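Local coordinates for protein MGS-M4 (Unidentified, PDB 4Q3M) that probably works as an aldo-keto reductase, an oxidoreductase with a TIM-barrel fold whose substrate is not known, at residues A[115-118]-A[119-123]; A[80-83]-A[84-87]; A[246-249]-A[250-254]; A[201-204]-A[205-208]; A[169-172]-A[173-177]. All coordinates share one frame; numbering follows the deposited sequence.

Interaction 1 (A[115-118]-A[119-123]); sequences LSTY and RAFET
R119 opens its turn by giving its backbone N to L115 O at 2.8 Å, and its side chain then doubles back beside that of L115, the two pointing the same way. CD1 of L115 lies over one face of the R119 guanidinium, near the rim, 3.5 Å from NH1. Bent at chi2 (-72°), the arginine chain brings NH1 to E122 OE1 in a salt bridge of 2.9 Å, met on the syn side of the carboxylate but out of the guanidinium plane; NH2 goes to N149 O. A120 adds a weak backbone bond to T117 O, which F121 N grips at 3.1 Å. This is the outer helix of a beta-alpha-beta unit of the TIM barrel, between strands 102-105 and 133-136, and F121 serves its inner side: CE1 packs 3.7 Å from CG2 of T117, CD2 stands 4.3 Å from CD1 of Y118, and the ring also meets Y103. E122 follows, its N bonded to Y118 O. Its carboxylate crosses the tyrosine, OE2 lying at the ring edge 3.5 Å from CE2, with the two planes 64° apart. OE2 is further held by K151 N and I152 N, while Y118 OH bonds I152 O.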
# COMPACT_ATOMS: atom_id res chain seq x y z
N LEU A 115 19.57 -5.89 0.52
CA LEU A 115 20.75 -6.02 1.37
C LEU A 115 22.04 -5.95 0.55
O LEU A 115 23.01 -5.33 0.97
CB LEU A 115 20.70 -7.34 2.14
CG LEU A 115 21.83 -7.58 3.15
CD1 LEU A 115 21.91 -6.44 4.14
CD2 LEU A 115 21.63 -8.91 3.87
N SER A 116 22.04 -6.58 -0.62
CA SER A 116 23.20 -6.57 -1.50
C SER A 116 23.50 -5.16 -1.98
O SER A 116 24.66 -4.75 -2.08
CB SER A 116 22.99 -7.49 -2.70
OG SER A 116 24.13 -7.53 -3.53
N THR A 117 22.44 -4.42 -2.29
CA THR A 117 22.55 -3.02 -2.67
C THR A 117 23.04 -2.16 -1.52
O THR A 117 23.88 -1.28 -1.69
CB THR A 117 21.20 -2.48 -3.15
OG1 THR A 117 20.78 -3.20 -4.32
CG2 THR A 117 21.30 -1.01 -3.43
N TYR A 118 22.49 -2.41 -0.34
CA TYR A 118 22.80 -1.61 0.83
C TYR A 118 24.23 -1.85 1.31
O TYR A 118 24.87 -0.94 1.84
CB TYR A 118 21.81 -1.90 1.96
CG TYR A 118 21.76 -0.83 3.01
CD1 TYR A 118 21.00 0.32 2.83
CD2 TYR A 118 22.47 -0.96 4.19
CE1 TYR A 118 20.95 1.31 3.79
CE2 TYR A 118 22.43 0.02 5.16
CZ TYR A 118 21.67 1.15 4.96
OH TYR A 118 21.63 2.13 5.92
N ARG A 119 24.72 -3.07 1.13
CA ARG A 119 26.11 -3.39 1.44
C ARG A 119 27.04 -2.51 0.62
O ARG A 119 28.10 -2.10 1.10
CB ARG A 119 26.40 -4.87 1.18
CG ARG A 119 25.88 -5.81 2.25
CD ARG A 119 26.69 -5.70 3.53
NE ARG A 119 26.24 -6.64 4.55
CZ ARG A 119 25.37 -6.35 5.51
NH1 ARG A 119 24.86 -5.13 5.60
NH2 ARG A 119 25.01 -7.27 6.39
N ALA A 120 26.64 -2.23 -0.61
CA ALA A 120 27.40 -1.33 -1.47
C ALA A 120 27.29 0.11 -0.97
O ALA A 120 28.25 0.86 -1.02
CB ALA A 120 26.91 -1.43 -2.91
N PHE A 121 26.10 0.47 -0.48
CA PHE A 121 25.90 1.78 0.14
C PHE A 121 26.83 1.93 1.34
O PHE A 121 27.44 2.98 1.54
CB PHE A 121 24.45 1.97 0.60
CG PHE A 121 23.49 2.31 -0.51
CD1 PHE A 121 23.74 1.94 -1.82
CD2 PHE A 121 22.33 3.02 -0.23
CE1 PHE A 121 22.85 2.25 -2.83
CE2 PHE A 121 21.44 3.34 -1.24
CZ PHE A 121 21.69 2.95 -2.53
N GLU A 122 26.94 0.87 2.13
CA GLU A 122 27.76 0.86 3.33
C GLU A 122 29.24 1.01 3.00
O GLU A 122 29.98 1.68 3.71
CB GLU A 122 27.52 -0.42 4.13
CG GLU A 122 26.15 -0.49 4.78
CD GLU A 122 25.92 -1.79 5.52
OE1 GLU A 122 26.50 -2.82 5.11
OE2 GLU A 122 25.14 -1.79 6.50
N THR A 123 29.67 0.37 1.91
CA THR A 123 31.05 0.49 1.45
C THR A 123 31.35 1.93 1.05
O THR A 123 32.40 2.47 1.39
CB THR A 123 31.34 -0.45 0.26
OG1 THR A 123 31.15 -1.81 0.67
CG2 THR A 123 32.76 -0.27 -0.23

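Interaction 2 (A[80-83]-A[84-87]); sequences GYEK and TLEA
T84 answers G80 twice, and the two bonds converge on one acceptor. Its backbone N reaches G80 O at 2.8 Å almost in line with the C=O bond, whereas OG1 arrives at the same oxygen, also at 2.8 Å, from above the carbonyl plane, 51° out of it. The hydroxyl gets there because OG1 sits beside the backbone N (chi1 -70°), which turns it back toward the preceding turn; OG1 also lies within hydrogen-bonding reach of D78 O. G80 is the N-cap residue of helix 81-94, and its backbone angles (phi 125°) are a setting that calls for glycine. L85 makes the apolar half of the contact. Its CD1 approaches the Y81 ring at an oblique angle, nearest to CE2 at 3.6 Å, and its N bonds Y81 O at 3.2 Å. K83 contributes mainly through its backbone, K83 O taking A87 N at 3.0 Å, while its extended side chain runs away from the next turn and ends in a weak bond to T77 O. E86 N closes the remaining turn with a weak bond to E82 O. Helix 81-94 belongs to the beta-alpha-beta crossover between strands 69-74 and 102-105. T84 faces inward onto L74 of strand 69-74 and onto T117, A120 and F121 of helix 111-126; that neighbouring helix also receives G80 N at T117 OG1, Y81 N at S116 OG and Y81 OH at T123 OG1.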
# COMPACT_ATOMS: atom_id res chain seq x y z
N GLY A 80 22.07 -4.54 -6.58
CA GLY A 80 23.11 -5.54 -6.55
C GLY A 80 24.44 -4.86 -6.29
O GLY A 80 24.68 -3.77 -6.79
N TYR A 81 25.31 -5.52 -5.52
CA TYR A 81 26.54 -4.90 -5.02
C TYR A 81 27.40 -4.25 -6.10
O TYR A 81 27.66 -3.05 -6.05
CB TYR A 81 27.38 -5.94 -4.26
CG TYR A 81 28.55 -5.34 -3.51
CD1 TYR A 81 28.38 -4.81 -2.24
CD2 TYR A 81 29.81 -5.30 -4.08
CE1 TYR A 81 29.44 -4.26 -1.55
CE2 TYR A 81 30.88 -4.75 -3.40
CZ TYR A 81 30.69 -4.23 -2.14
OH TYR A 81 31.75 -3.68 -1.45
N GLU A 82 27.84 -5.04 -7.08
CA GLU A 82 28.73 -4.54 -8.12
C GLU A 82 28.06 -3.51 -9.01
O GLU A 82 28.68 -2.53 -9.43
CB GLU A 82 29.25 -5.70 -8.98
CG GLU A 82 30.11 -6.69 -8.23
CD GLU A 82 31.35 -6.06 -7.62
OE1 GLU A 82 31.86 -5.07 -8.18
OE2 GLU A 82 31.82 -6.57 -6.58
N LYS A 83 26.78 -3.72 -9.30
CA LYS A 83 26.04 -2.82 -10.19
C LYS A 83 25.74 -1.50 -9.50
O LYS A 83 25.64 -0.46 -10.15
CB LYS A 83 24.75 -3.49 -10.66
CG LYS A 83 24.25 -3.00 -12.01
CD LYS A 83 23.20 -3.94 -12.57
CE LYS A 83 22.84 -3.58 -14.01
NZ LYS A 83 21.91 -4.57 -14.61
N THR A 84 25.61 -1.54 -8.17
CA THR A 84 25.32 -0.34 -7.39
C THR A 84 26.53 0.59 -7.32
O THR A 84 26.40 1.80 -7.48
CB THR A 84 24.87 -0.70 -5.96
OG1 THR A 84 23.58 -1.31 -6.00
CG2 THR A 84 24.80 0.54 -5.09
N LEU A 85 27.70 0.01 -7.09
CA LEU A 85 28.95 0.77 -7.04
C LEU A 85 29.18 1.54 -8.33
O LEU A 85 29.64 2.68 -8.32
CB LEU A 85 30.14 -0.14 -6.75
CG LEU A 85 30.18 -0.87 -5.41
CD1 LEU A 85 31.39 -1.78 -5.33
CD2 LEU A 85 30.18 0.13 -4.26
N GLU A 86 28.85 0.90 -9.45
CA GLU A 86 29.04 1.51 -10.77
C GLU A 86 27.98 2.56 -11.07
O GLU A 86 28.28 3.61 -11.63
CB GLU A 86 29.03 0.42 -11.85
CG GLU A 86 29.17 0.95 -13.28
CD GLU A 86 30.56 1.50 -13.58
OE1 GLU A 86 31.47 1.35 -12.74
OE2 GLU A 86 30.73 2.07 -14.68
N ALA A 87 26.74 2.27 -10.69
CA ALA A 87 25.64 3.20 -10.91
C ALA A 87 25.80 4.45 -10.06
O ALA A 87 25.31 5.52 -10.41
CB ALA A 87 24.31 2.53 -10.61

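Interaction 3 (A[246-249]-A[250-254]); sequences FTLD and EEDMK
The carboxylates of D249 and D252 are turned 24° against each other, and OD1 of D249 comes within 3.0 Å of D252 OD2. The two like charges lie close together, and K207, which forms salt bridges with both carboxylates, probably offsets their repulsion; H208 NE2 gives a hydrogen bond to D252 OD2. The same OD1 of D249 takes D252 N at 2.8 Å, nearly in line with its C-O bond. D249 is the N-cap residue of helix 250-257, and this is its capping bond: with CG placed between the backbone N and the carbonyl carbon (chi1 55°), the carboxylate folds over the first turn. D249 O accepts M253 N at 3.1 Å, starting the regular helical bonds. L248 and M253, the residues before the cap and four after it, form a hydrophobic staple, CB of L248 lying 4.2 Å from M253 SD. By its position late in the chain, the helix probably corresponds to accessory helix H2 of aldo-keto reductases. CD2 of L248 approaches D252 instead, 4.0 Å from OD2. The extended residues before the cap are held by E222, whose OE2 meets both L248 N and T247 OG1.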
# COMPACT_ATOMS: atom_id res chain seq x y z
N PHE A 246 5.50 31.35 9.75
CA PHE A 246 4.27 31.10 10.49
C PHE A 246 4.26 29.69 11.08
O PHE A 246 5.15 28.89 10.81
CB PHE A 246 3.05 31.31 9.59
CG PHE A 246 2.73 30.13 8.71
CD1 PHE A 246 1.59 29.37 8.93
CD2 PHE A 246 3.57 29.79 7.66
CE1 PHE A 246 1.30 28.29 8.12
CE2 PHE A 246 3.28 28.71 6.85
CZ PHE A 246 2.14 27.96 7.08
N THR A 247 3.24 29.40 11.88
CA THR A 247 3.13 28.12 12.56
C THR A 247 1.70 27.59 12.53
O THR A 247 0.76 28.33 12.22
CB THR A 247 3.60 28.23 14.03
OG1 THR A 247 3.43 26.96 14.68
CG2 THR A 247 2.79 29.28 14.77
N LEU A 248 1.54 26.31 12.85
CA LEU A 248 0.23 25.69 12.91
C LEU A 248 -0.08 25.23 14.33
O LEU A 248 0.68 24.46 14.91
CB LEU A 248 0.14 24.51 11.94
CG LEU A 248 0.29 24.84 10.45
CD1 LEU A 248 0.28 23.58 9.61
CD2 LEU A 248 -0.81 25.79 10.00
N ASP A 249 -1.19 25.70 14.88
CA ASP A 249 -1.56 25.36 16.25
C ASP A 249 -2.18 23.98 16.35
O ASP A 249 -2.35 23.29 15.34
CB ASP A 249 -2.50 26.42 16.84
CG ASP A 249 -3.74 26.65 15.99
OD1 ASP A 249 -4.30 25.68 15.45
OD2 ASP A 249 -4.16 27.82 15.87
N GLU A 250 -2.53 23.58 17.57
CA GLU A 250 -3.05 22.25 17.84
C GLU A 250 -4.35 21.95 17.09
O GLU A 250 -4.51 20.87 16.51
CB GLU A 250 -3.28 22.06 19.34
CG GLU A 250 -4.07 20.82 19.70
CD GLU A 250 -4.17 20.61 21.20
OE1 GLU A 250 -3.88 21.56 21.96
OE2 GLU A 250 -4.55 19.50 21.62
N GLU A 251 -5.27 22.91 17.08
CA GLU A 251 -6.57 22.70 16.45
C GLU A 251 -6.43 22.62 14.93
O GLU A 251 -7.22 21.95 14.26
CB GLU A 251 -7.56 23.80 16.84
CG GLU A 251 -7.63 24.97 15.87
CD GLU A 251 -8.82 25.87 16.14
OE1 GLU A 251 -9.29 26.54 15.19
OE2 GLU A 251 -9.30 25.90 17.29
N ASP A 252 -5.41 23.28 14.39
CA ASP A 252 -5.11 23.17 12.96
C ASP A 252 -4.65 21.76 12.64
O ASP A 252 -5.16 21.13 11.71
CB ASP A 252 -4.03 24.18 12.55
CG ASP A 252 -4.57 25.59 12.42
OD1 ASP A 252 -5.78 25.75 12.14
OD2 ASP A 252 -3.78 26.54 12.58
N MET A 253 -3.70 21.27 13.42
CA MET A 253 -3.13 19.94 13.22
C MET A 253 -4.19 18.85 13.34
O MET A 253 -4.17 17.87 12.58
CB MET A 253 -2.01 19.69 14.23
CG MET A 253 -0.81 20.60 14.06
SD MET A 253 0.00 20.36 12.47
CE MET A 253 0.61 18.69 12.67
N LYS A 254 -5.11 19.02 14.28
CA LYS A 254 -6.18 18.04 14.48
C LYS A 254 -7.23 18.17 13.38
O LYS A 254 -7.96 17.21 13.10
CB LYS A 254 -6.82 18.23 15.86
CG LYS A 254 -6.96 16.93 16.64
CD LYS A 254 -5.63 16.19 16.72
CE LYS A 254 -5.75 14.91 17.53
NZ LYS A 254 -4.75 13.90 17.10

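Interaction 4 (A[201-204]-A[205-208]); sequences MAKI and AKKH
M201 O holds A205 N by a weak bond of 3.4 Å, and from there the helical spacing shortens. K206 N turns to K203 O at 2.7 Å, three residues back, from well above the carbonyl plane (47°), and K207 N makes a weak bond to I204 O at 3.2 Å, again three residues back. The methyl of A205 rests against M201 O and A202 O. On the outer side, as modelled, K206, bent at chi3 (65°), brings CE within 3.6 Å of K203 CG, an alkyl contact, while K203 NZ and K206 NZ stay 6.0 Å apart. In sequence, helix 199-207 falls between strand 180-184 and helix 212-222, so it probably belongs to the H1 insertion of aldo-keto reductases, added to the regular alternation of the TIM barrel. Its inner side is apolar, M201 and I204 both meeting I215 of helix 212-222. At the helix end CD2 of H208 comes 3.5 Å from I204 O and 4.2 Å from I204 CD1. CG of K207 lies over one face of the imidazole, and the ring also meets F246. The K207 chain continues fully extended, carrying NZ to the carboxylates of D249 and D252; H208 NE2 bonds D252 OD2.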
# COMPACT_ATOMS: atom_id res chain seq x y z
N MET A 201 -8.38 22.21 4.02
CA MET A 201 -7.12 22.85 3.64
C MET A 201 -7.34 24.29 3.20
O MET A 201 -6.52 25.17 3.48
CB MET A 201 -6.44 22.06 2.52
CG MET A 201 -5.92 20.69 2.92
SD MET A 201 -4.71 20.74 4.26
CE MET A 201 -5.71 20.13 5.61
N ALA A 202 -8.45 24.53 2.52
CA ALA A 202 -8.77 25.86 2.00
C ALA A 202 -9.13 26.82 3.13
O ALA A 202 -8.79 28.00 3.07
CB ALA A 202 -9.91 25.78 1.00
N LYS A 203 -9.80 26.30 4.15
CA LYS A 203 -10.22 27.12 5.28
C LYS A 203 -9.01 27.58 6.08
O LYS A 203 -8.80 28.78 6.26
CB LYS A 203 -11.20 26.36 6.19
CG LYS A 203 -11.08 26.71 7.67
CD LYS A 203 -11.31 25.50 8.56
CE LYS A 203 -11.13 25.86 10.04
NZ LYS A 203 -9.71 26.11 10.39
N ILE A 204 -8.19 26.64 6.54
CA ILE A 204 -7.11 26.97 7.47
C ILE A 204 -6.07 27.85 6.77
O ILE A 204 -5.26 28.50 7.43
CB ILE A 204 -6.48 25.67 8.08
CG1 ILE A 204 -5.41 25.05 7.17
CG2 ILE A 204 -7.55 24.66 8.45
CD1 ILE A 204 -4.01 25.54 7.47
N ALA A 205 -6.11 27.87 5.44
CA ALA A 205 -5.28 28.77 4.66
C ALA A 205 -5.72 30.22 4.85
O ALA A 205 -4.92 31.15 4.69
CB ALA A 205 -5.31 28.39 3.19
N LYS A 206 -6.99 30.41 5.18
CA LYS A 206 -7.53 31.74 5.49
C LYS A 206 -6.91 32.28 6.78
O LYS A 206 -6.73 33.49 6.94
CB LYS A 206 -9.06 31.69 5.62
CG LYS A 206 -9.56 31.92 7.05
CD LYS A 206 -11.06 31.69 7.21
CE LYS A 206 -11.43 30.23 6.95
NZ LYS A 206 -12.88 29.96 7.14
N LYS A 207 -6.57 31.36 7.68
CA LYS A 207 -6.18 31.71 9.03
C LYS A 207 -4.77 32.29 9.09
O LYS A 207 -4.47 33.15 9.91
CB LYS A 207 -6.28 30.47 9.92
CG LYS A 207 -5.94 30.67 11.38
CD LYS A 207 -6.17 29.38 12.14
CE LYS A 207 -5.69 29.47 13.57
NZ LYS A 207 -5.88 28.18 14.28
N HIS A 208 -3.92 31.82 8.19
CA HIS A 208 -2.52 32.22 8.19
C HIS A 208 -2.15 33.00 6.93
O HIS A 208 -0.97 33.28 6.69
CB HIS A 208 -1.62 30.99 8.33
CG HIS A 208 -1.96 30.13 9.50
ND1 HIS A 208 -1.65 30.48 10.80
CD2 HIS A 208 -2.60 28.94 9.59
CE1 HIS A 208 -2.07 29.55 11.63
NE2 HIS A 208 -2.65 28.60 10.92

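Interaction 5 (A[169-172]-A[173-177]); sequences FLHD and YCKKN
H171 and K175 meet by a CH-pi contact: CE of the lysine stands over the middle of the imidazole face, 3.8 Å from the ring centroid and 11° off its normal. In the backbone, K175 N bonds H171 O at 3.0 Å. The same regular helical pairing satisfies Y173 N with F169 O, C174 N with L170 O and K176 N with D172 O. K175 NZ has a long salt bridge to D172 OD1 at 3.7 Å, the two side chains running side by side, and H171 ND1 meets R223 NH2 in a weak hydrogen bond. Where helix 168-176 ends, Y173 O is taken by the N177 amide: ND2 reaches it at 2.8 Å, nearly straight (167°), and lies 3.2 Å above the Y173 ring plane near the rim. N177 N adds weak bonds to Y173 O and C174 O. On the barrel side CD1 of L170 touches C174 SG at 4.1 Å, and both residues pack on strands 156-160 and 180-184, which this helix connects; F169 packs on D270 of the second subunit. With its ammonium only loosely paired, the H171-D172-K175 cluster probably owes more to packing of the lysine on the imidazole than to the long ion pair.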
# COMPACT_ATOMS: atom_id res chain seq x y z
N PHE A 169 1.40 5.48 11.02
CA PHE A 169 1.92 4.20 11.48
C PHE A 169 3.38 4.04 11.07
O PHE A 169 4.24 3.73 11.89
CB PHE A 169 1.08 3.05 10.94
CG PHE A 169 1.47 1.70 11.48
CD1 PHE A 169 0.89 1.21 12.64
CD2 PHE A 169 2.41 0.92 10.83
CE1 PHE A 169 1.24 -0.03 13.14
CE2 PHE A 169 2.77 -0.32 11.33
CZ PHE A 169 2.18 -0.79 12.48
N LEU A 170 3.64 4.24 9.78
CA LEU A 170 4.99 4.14 9.24
C LEU A 170 5.91 5.18 9.86
O LEU A 170 7.07 4.91 10.15
CB LEU A 170 4.97 4.30 7.71
CG LEU A 170 6.31 4.25 6.99
CD1 LEU A 170 7.00 2.91 7.21
CD2 LEU A 170 6.12 4.53 5.50
N HIS A 171 5.37 6.38 10.07
CA HIS A 171 6.12 7.47 10.68
C HIS A 171 6.56 7.11 12.10
O HIS A 171 7.72 7.30 12.47
CB HIS A 171 5.27 8.75 10.72
CG HIS A 171 6.02 9.96 11.17
ND1 HIS A 171 5.39 11.07 11.69
CD2 HIS A 171 7.34 10.24 11.18
CE1 HIS A 171 6.29 11.98 12.00
NE2 HIS A 171 7.49 11.50 11.70
N ASP A 172 5.63 6.57 12.88
CA ASP A 172 5.92 6.16 14.25
C ASP A 172 6.98 5.06 14.28
O ASP A 172 7.87 5.09 15.12
CB ASP A 172 4.65 5.69 14.96
CG ASP A 172 3.76 6.84 15.39
OD1 ASP A 172 4.26 7.98 15.46
OD2 ASP A 172 2.57 6.60 15.66
N TYR A 173 6.86 4.10 13.37
CA TYR A 173 7.84 3.02 13.29
C TYR A 173 9.24 3.56 13.02
O TYR A 173 10.20 3.19 13.69
CB TYR A 173 7.46 2.01 12.20
CG TYR A 173 8.54 0.97 11.97
CD1 TYR A 173 8.64 -0.15 12.79
CD2 TYR A 173 9.48 1.13 10.95
CE1 TYR A 173 9.63 -1.09 12.59
CE2 TYR A 173 10.47 0.19 10.75
CZ TYR A 173 10.55 -0.91 11.57
OH TYR A 173 11.54 -1.84 11.37
N CYS A 174 9.34 4.45 12.03
CA CYS A 174 10.62 5.04 11.66
C CYS A 174 11.24 5.81 12.83
O CYS A 174 12.43 5.68 13.11
CB CYS A 174 10.46 5.96 10.45
SG CYS A 174 10.07 5.11 8.91
N LYS A 175 10.41 6.60 13.51
CA LYS A 175 10.87 7.38 14.65
C LYS A 175 11.37 6.49 15.79
O LYS A 175 12.32 6.83 16.49
CB LYS A 175 9.77 8.31 15.16
CG LYS A 175 9.58 9.56 14.32
CD LYS A 175 8.68 10.57 15.02
CE LYS A 175 7.27 10.05 15.19
NZ LYS A 175 6.42 10.99 15.97
N LYS A 176 10.71 5.34 15.97
CA LYS A 176 11.13 4.39 16.99
C LYS A 176 12.47 3.75 16.63
O LYS A 176 13.23 3.35 17.50
CB LYS A 176 10.07 3.31 17.19
CG LYS A 176 8.80 3.79 17.88
CD LYS A 176 7.82 2.65 18.09
CE LYS A 176 6.55 3.14 18.79
NZ LYS A 176 5.59 2.03 19.04
N ASN A 177 12.74 3.66 15.33
CA ASN A 177 13.97 3.04 14.85
C ASN A 177 14.96 4.06 14.29
O ASN A 177 15.85 3.72 13.51
CB ASN A 177 13.65 1.99 13.78
CG ASN A 177 12.90 0.80 14.35
OD1 ASN A 177 13.51 -0.17 14.79
ND2 ASN A 177 11.58 0.87 14.33

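Overall arrangement
Four of the contacts run along or start helices of one TIM barrel, and interaction 3 is a loop entering a helix through its cap. Interaction 1 is the buried one, interaction 2 the surface one, and the other three are partly buried. Interactions 1 and 2 lie on adjacent barrel helices, their centres 9 Å apart, joined by hydroxyl-mediated bonds and by T84 packing on T117 and F121. Interactions 3 and 4 pair on the opposite side of the chain's centre; there K207 salt bridges, a hydrogen bond from H208 and apolar packing join the start of one probable accessory helix to the end of another. Interaction 5 touches none of them and is the one that reaches the second subunit.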